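Local structure of lipoprotein (Mycoplasma mycoides subsp. capri, 7ADK) at residues Asn216-Asp221 against Asn798-Tyr803; Ser599-Gln604 against Tyr743-Leu748. The protein is probably a membrane-anchored lipoprotein protease with a chymotrypsin-like fold of the PA clan. One frame throughout, in Å; residues are numbered along the deposited sequence.

Contact 1: residues Asn216-Asp221 against Asn798-Tyr803; sequences NIKKFD and NLFGDY
With chi1 of Leu799 at -176°, its CG stands opposite the backbone N and swings out of a pair of overlapping beta turns toward residues 216-221, where chi2 of 74° spreads the two methyls. The turns, a type I turn from Asn798 to Gly801 followed by a type II' turn from Phe800 to Tyr803, shape the loop between strands 783-792 and 807-809. Leu799 suits this place because its fork serves two neighbours at once. CD1 meets the far end of the Phe220 ring, 3.6 Å from CZ and obliquely to the ring plane, the two side chains running alongside one another in opposite senses. CD2 lies 3.5 Å from ND2 of Asn216, a plain van der Waals touch between a methyl and an amide. Phe220 lies in the first turn of helix 220-226; although its CB does not head straight for the loop, the length of the side chain brings CE1 and CZ to Leu799, and its ring also stacks with Tyr232.

Lys218 takes a different course. Its chi2 to chi4 are all close to 180°, and the stretched chain carries the ammonium to the Phe800 ring, where NZ is 3.9 Å from CZ. It arrives at the ring edge, near the ring plane, so this is not a cation-pi contact; the ammonium, presumably charged, is hydrogen-bonded to Ser705 OG. Tyr796 packs edge-to-face with Phe800 and helps to enclose this ring.

The turns are held from within. Gly801, with its positive phi, fits the first corner of the type II' turn, and Tyr803 N bonds to Phe800 O at 3.2 Å. Gly801 N returns to Asn798 O, while Asn798 ND2 donates to Gly801 O at 3.0 Å, lying above that carbonyl's plane.

Contact 2: residues Ser599-Gln604 against Tyr743-Leu748; sequences SLLNEQ and YGLEIL
Leu600 and Ile747 meet methyl to methyl, CD1 to CD1 at 3.6 Å, their side chains crossing at about a right angle. Beside them Leu601 and Leu745 reach toward each other tip to tip, with CD1 of Leu601 4.2 Å from CD2 of Leu745. Branched aliphatic residues suit this buried seam, since no hydrogen bond crosses it and the methyls do all the touching. With chi1 at -57°, Ile747 sets CG1 beside its backbone N and presents CD1 to Leu600. The same side chains also pack on their surroundings, Leu600 on Phe609 and Leu771, and Ile747 on Phe697, Leu712 and Ala772.

One shell out, Leu600 and Leu601 sit in a turn where Ser599 OG accepts weak bonds from the N-H groups of Leu601 and Asn602, an ST turn leading into helix 603-606. Asp792 OD1 ties this turn down by bonding to both Ser599 OG and Asn602 ND2. Across the seam, backbone bonds to Ala788 and Ala786 fix Leu745 and Ile747 in their strand. A loop packed on the leucine and isoleucine of one strand of a mixed, largely antiparallel sheet is consistent with a beta barrel of the chymotrypsin-like PA-clan fold.

All four touching residues of contact 2 are buried, whereas Asn216 of the otherwise buried contact 1 is partly exposed. Contact 1 also lies farther from the centre of the chain, about 28 Å against 19 Å between centres, and the two centres are about 17 Å apart. Each involves the mixed sheet: residues 743-748 cover the end of strand 737-747, whereas residues 798-803 form the loop between two other strands. Contact 2, nested in sequence within contact 1, joins parts of the peptidase family region through methyls alone. Contact 1 brings residues 216-221, distant in sequence, onto a turn, mixing rings and a leucine with an amide and a lysine. They meet where Tyr803 OH packs 3.8 Å from Tyr743 CE1.

Contact 1: residues Asn216-Asp221 against Asn798-Tyr803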
# COMPACT_ATOMS: atom_id res chain seq x y z
N ASN B 216 -8.89 -31.19 34.98
CA ASN B 216 -8.62 -30.27 33.88
C ASN B 216 -9.96 -29.67 33.41
O ASN B 216 -10.90 -30.41 33.16
CB ASN B 216 -7.94 -31.02 32.72
CG ASN B 216 -8.73 -32.22 32.25
OD1 ASN B 216 -8.78 -33.26 32.89
ND2 ASN B 216 -9.40 -32.14 31.13
N ILE B 217 -10.03 -28.36 33.19
CA ILE B 217 -11.30 -27.62 33.37
C ILE B 217 -11.84 -27.16 32.02
O ILE B 217 -11.07 -26.77 31.14
CB ILE B 217 -11.04 -26.41 34.33
CG1 ILE B 217 -10.78 -26.86 35.78
CG2 ILE B 217 -12.11 -25.31 34.28
CD1 ILE B 217 -12.00 -27.12 36.66
N LYS B 218 -13.17 -27.26 31.86
CA LYS B 218 -14.06 -26.95 30.71
C LYS B 218 -15.49 -26.73 31.27
O LYS B 218 -15.63 -26.64 32.49
CB LYS B 218 -14.04 -28.12 29.70
CG LYS B 218 -12.63 -28.31 29.13
CD LYS B 218 -12.48 -29.18 27.90
CE LYS B 218 -11.05 -28.98 27.44
NZ LYS B 218 -10.71 -29.59 26.16
N LYS B 219 -16.55 -26.75 30.46
CA LYS B 219 -17.92 -27.05 30.94
C LYS B 219 -18.78 -27.69 29.84
O LYS B 219 -18.82 -27.18 28.74
CB LYS B 219 -18.57 -25.80 31.54
CG LYS B 219 -19.72 -26.11 32.50
CD LYS B 219 -20.13 -24.89 33.32
CE LYS B 219 -21.21 -25.21 34.35
NZ LYS B 219 -21.53 -24.04 35.18
N PHE B 220 -19.42 -28.82 30.10
CA PHE B 220 -19.89 -29.75 29.06
C PHE B 220 -20.97 -29.19 28.11
O PHE B 220 -20.83 -29.33 26.90
CB PHE B 220 -20.34 -31.05 29.75
CG PHE B 220 -19.28 -32.14 29.94
CD1 PHE B 220 -17.90 -31.88 29.86
CD2 PHE B 220 -19.71 -33.46 30.18
CE1 PHE B 220 -16.97 -32.92 29.93
CE2 PHE B 220 -18.78 -34.50 30.26
CZ PHE B 220 -17.41 -34.24 30.12
N ASP B 221 -22.00 -28.51 28.61
CA ASP B 221 -23.01 -27.87 27.75
C ASP B 221 -22.50 -26.61 27.03
O ASP B 221 -22.98 -26.28 25.95
CB ASP B 221 -24.24 -27.52 28.58
CG ASP B 221 -25.35 -26.94 27.71
OD1 ASP B 221 -25.82 -27.63 26.78
OD2 ASP B 221 -25.76 -25.79 27.96
N ASN B 798 -9.34 -39.95 31.66
CA ASN B 798 -10.52 -40.59 31.07
C ASN B 798 -11.74 -39.69 30.77
O ASN B 798 -12.81 -40.21 30.45
CB ASN B 798 -10.86 -41.90 31.80
CG ASN B 798 -9.72 -42.90 31.81
OD1 ASN B 798 -9.09 -43.14 32.81
ND2 ASN B 798 -9.41 -43.49 30.69
N LEU B 799 -11.63 -38.36 30.83
CA LEU B 799 -12.73 -37.44 30.51
C LEU B 799 -13.28 -37.66 29.09
O LEU B 799 -14.49 -37.66 28.85
CB LEU B 799 -12.19 -36.01 30.66
CG LEU B 799 -13.22 -34.89 30.45
CD1 LEU B 799 -14.15 -34.80 31.64
CD2 LEU B 799 -12.50 -33.56 30.32
N PHE B 800 -12.34 -37.88 28.16
CA PHE B 800 -12.56 -38.18 26.75
C PHE B 800 -12.42 -39.69 26.47
O PHE B 800 -12.00 -40.10 25.39
CB PHE B 800 -11.61 -37.30 25.92
CG PHE B 800 -11.89 -35.80 25.94
CD1 PHE B 800 -11.01 -34.92 26.59
CD2 PHE B 800 -13.04 -35.29 25.32
CE1 PHE B 800 -11.27 -33.54 26.63
CE2 PHE B 800 -13.31 -33.91 25.37
CZ PHE B 800 -12.44 -33.04 26.03
N GLY B 801 -12.73 -40.56 27.44
CA GLY B 801 -12.67 -42.01 27.28
C GLY B 801 -11.25 -42.53 27.20
O GLY B 801 -10.45 -42.30 28.11
N ASP B 802 -10.90 -43.24 26.13
CA ASP B 802 -9.54 -43.73 25.87
C ASP B 802 -8.62 -42.68 25.19
O ASP B 802 -7.45 -42.95 24.91
CB ASP B 802 -9.62 -45.03 25.05
CG ASP B 802 -8.32 -45.84 25.01
OD1 ASP B 802 -7.58 -45.88 26.02
OD2 ASP B 802 -8.04 -46.50 23.98
N TYR B 803 -9.12 -41.48 24.92
CA TYR B 803 -8.40 -40.42 24.20
C TYR B 803 -7.34 -39.69 25.04
O TYR B 803 -7.51 -39.42 26.22
CB TYR B 803 -9.40 -39.41 23.64
CG TYR B 803 -8.76 -38.30 22.84
CD1 TYR B 803 -8.26 -38.57 21.56
CD2 TYR B 803 -8.62 -37.01 23.41
CE1 TYR B 803 -7.58 -37.56 20.85
CE2 TYR B 803 -7.96 -36.01 22.69
CZ TYR B 803 -7.41 -36.29 21.43
OH TYR B 803 -6.71 -35.35 20.76

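Contact 2: residues Ser599-Gln604 against Tyr743-Leu748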
# COMPACT_ATOMS: atom_id res chain seq x y z
N SER B 599 8.39 -28.78 26.55
CA SER B 599 6.94 -28.95 26.55
C SER B 599 6.24 -27.63 26.86
O SER B 599 6.37 -27.14 27.98
CB SER B 599 6.58 -29.96 27.62
OG SER B 599 5.19 -30.09 27.77
N LEU B 600 5.48 -27.04 25.94
CA LEU B 600 4.65 -25.86 26.22
C LEU B 600 3.49 -26.12 27.21
O LEU B 600 2.84 -25.18 27.65
CB LEU B 600 4.12 -25.26 24.90
CG LEU B 600 4.80 -23.96 24.43
CD1 LEU B 600 4.13 -23.49 23.14
CD2 LEU B 600 4.67 -22.81 25.43
N LEU B 601 3.22 -27.38 27.54
CA LEU B 601 2.17 -27.82 28.46
C LEU B 601 2.63 -27.89 29.93
O LEU B 601 1.81 -27.73 30.83
CB LEU B 601 1.65 -29.19 27.97
CG LEU B 601 0.88 -29.10 26.64
CD1 LEU B 601 0.93 -30.44 25.93
CD2 LEU B 601 -0.58 -28.72 26.84
N ASN B 602 3.93 -28.09 30.18
CA ASN B 602 4.50 -27.99 31.52
C ASN B 602 4.42 -26.55 32.05
O ASN B 602 4.59 -25.59 31.30
CB ASN B 602 5.95 -28.49 31.54
CG ASN B 602 6.22 -29.92 31.12
OD1 ASN B 602 7.36 -30.33 31.01
ND2 ASN B 602 5.22 -30.73 30.87
N GLU B 603 4.15 -26.38 33.34
CA GLU B 603 3.81 -25.06 33.89
C GLU B 603 4.98 -24.06 33.89
O GLU B 603 4.79 -22.87 33.65
CB GLU B 603 3.21 -25.24 35.29
CG GLU B 603 2.42 -24.03 35.83
CD GLU B 603 1.25 -23.62 34.93
OE1 GLU B 603 0.86 -22.43 34.95
OE2 GLU B 603 0.70 -24.47 34.20
N GLN B 604 6.21 -24.53 34.11
CA GLN B 604 7.39 -23.68 34.06
C GLN B 604 7.75 -23.24 32.64
O GLN B 604 8.42 -22.23 32.48
CB GLN B 604 8.58 -24.35 34.79
CG GLN B 604 9.40 -25.40 34.02
CD GLN B 604 8.72 -26.74 33.81
OE1 GLN B 604 7.59 -26.99 34.20
NE2 GLN B 604 9.38 -27.67 33.17
N TYR B 743 -5.32 -32.67 13.46
CA TYR B 743 -4.87 -33.27 14.71
C TYR B 743 -3.55 -32.66 15.22
O TYR B 743 -2.75 -32.13 14.45
CB TYR B 743 -4.74 -34.78 14.48
CG TYR B 743 -4.16 -35.52 15.66
CD1 TYR B 743 -4.96 -35.84 16.77
CD2 TYR B 743 -2.79 -35.80 15.71
CE1 TYR B 743 -4.40 -36.44 17.91
CE2 TYR B 743 -2.22 -36.37 16.85
CZ TYR B 743 -3.03 -36.71 17.95
OH TYR B 743 -2.49 -37.36 19.00
N GLY B 744 -3.29 -32.78 16.52
CA GLY B 744 -2.04 -32.42 17.18
C GLY B 744 -2.15 -31.25 18.16
O GLY B 744 -3.23 -30.68 18.33
N LEU B 745 -1.05 -30.91 18.82
CA LEU B 745 -0.94 -29.72 19.65
C LEU B 745 -0.87 -28.49 18.75
O LEU B 745 -0.10 -28.47 17.80
CB LEU B 745 0.29 -29.85 20.57
CG LEU B 745 0.60 -28.61 21.43
CD1 LEU B 745 -0.50 -28.32 22.44
CD2 LEU B 745 1.89 -28.83 22.20
N GLU B 746 -1.64 -27.45 19.05
CA GLU B 746 -1.67 -26.22 18.25
C GLU B 746 -1.73 -24.95 19.10
O GLU B 746 -2.12 -24.96 20.27
CB GLU B 746 -2.79 -26.26 17.20
CG GLU B 746 -2.61 -27.38 16.17
CD GLU B 746 -3.43 -27.24 14.89
OE1 GLU B 746 -4.27 -26.33 14.76
OE2 GLU B 746 -3.28 -28.10 14.00
N ILE B 747 -1.30 -23.86 18.48
CA ILE B 747 -1.03 -22.55 19.07
C ILE B 747 -1.89 -21.47 18.41
O ILE B 747 -2.12 -21.54 17.21
CB ILE B 747 0.47 -22.25 18.89
CG1 ILE B 747 1.40 -23.31 19.50
CG2 ILE B 747 0.85 -20.86 19.40
CD1 ILE B 747 1.26 -23.55 20.99
N LEU B 748 -2.36 -20.49 19.19
CA LEU B 748 -3.07 -19.31 18.70
C LEU B 748 -2.20 -18.04 18.87
O LEU B 748 -2.20 -17.43 19.95
CB LEU B 748 -4.44 -19.15 19.39
CG LEU B 748 -5.54 -20.18 19.11
CD1 LEU B 748 -5.80 -20.33 17.62
CD2 LEU B 748 -5.31 -21.57 19.70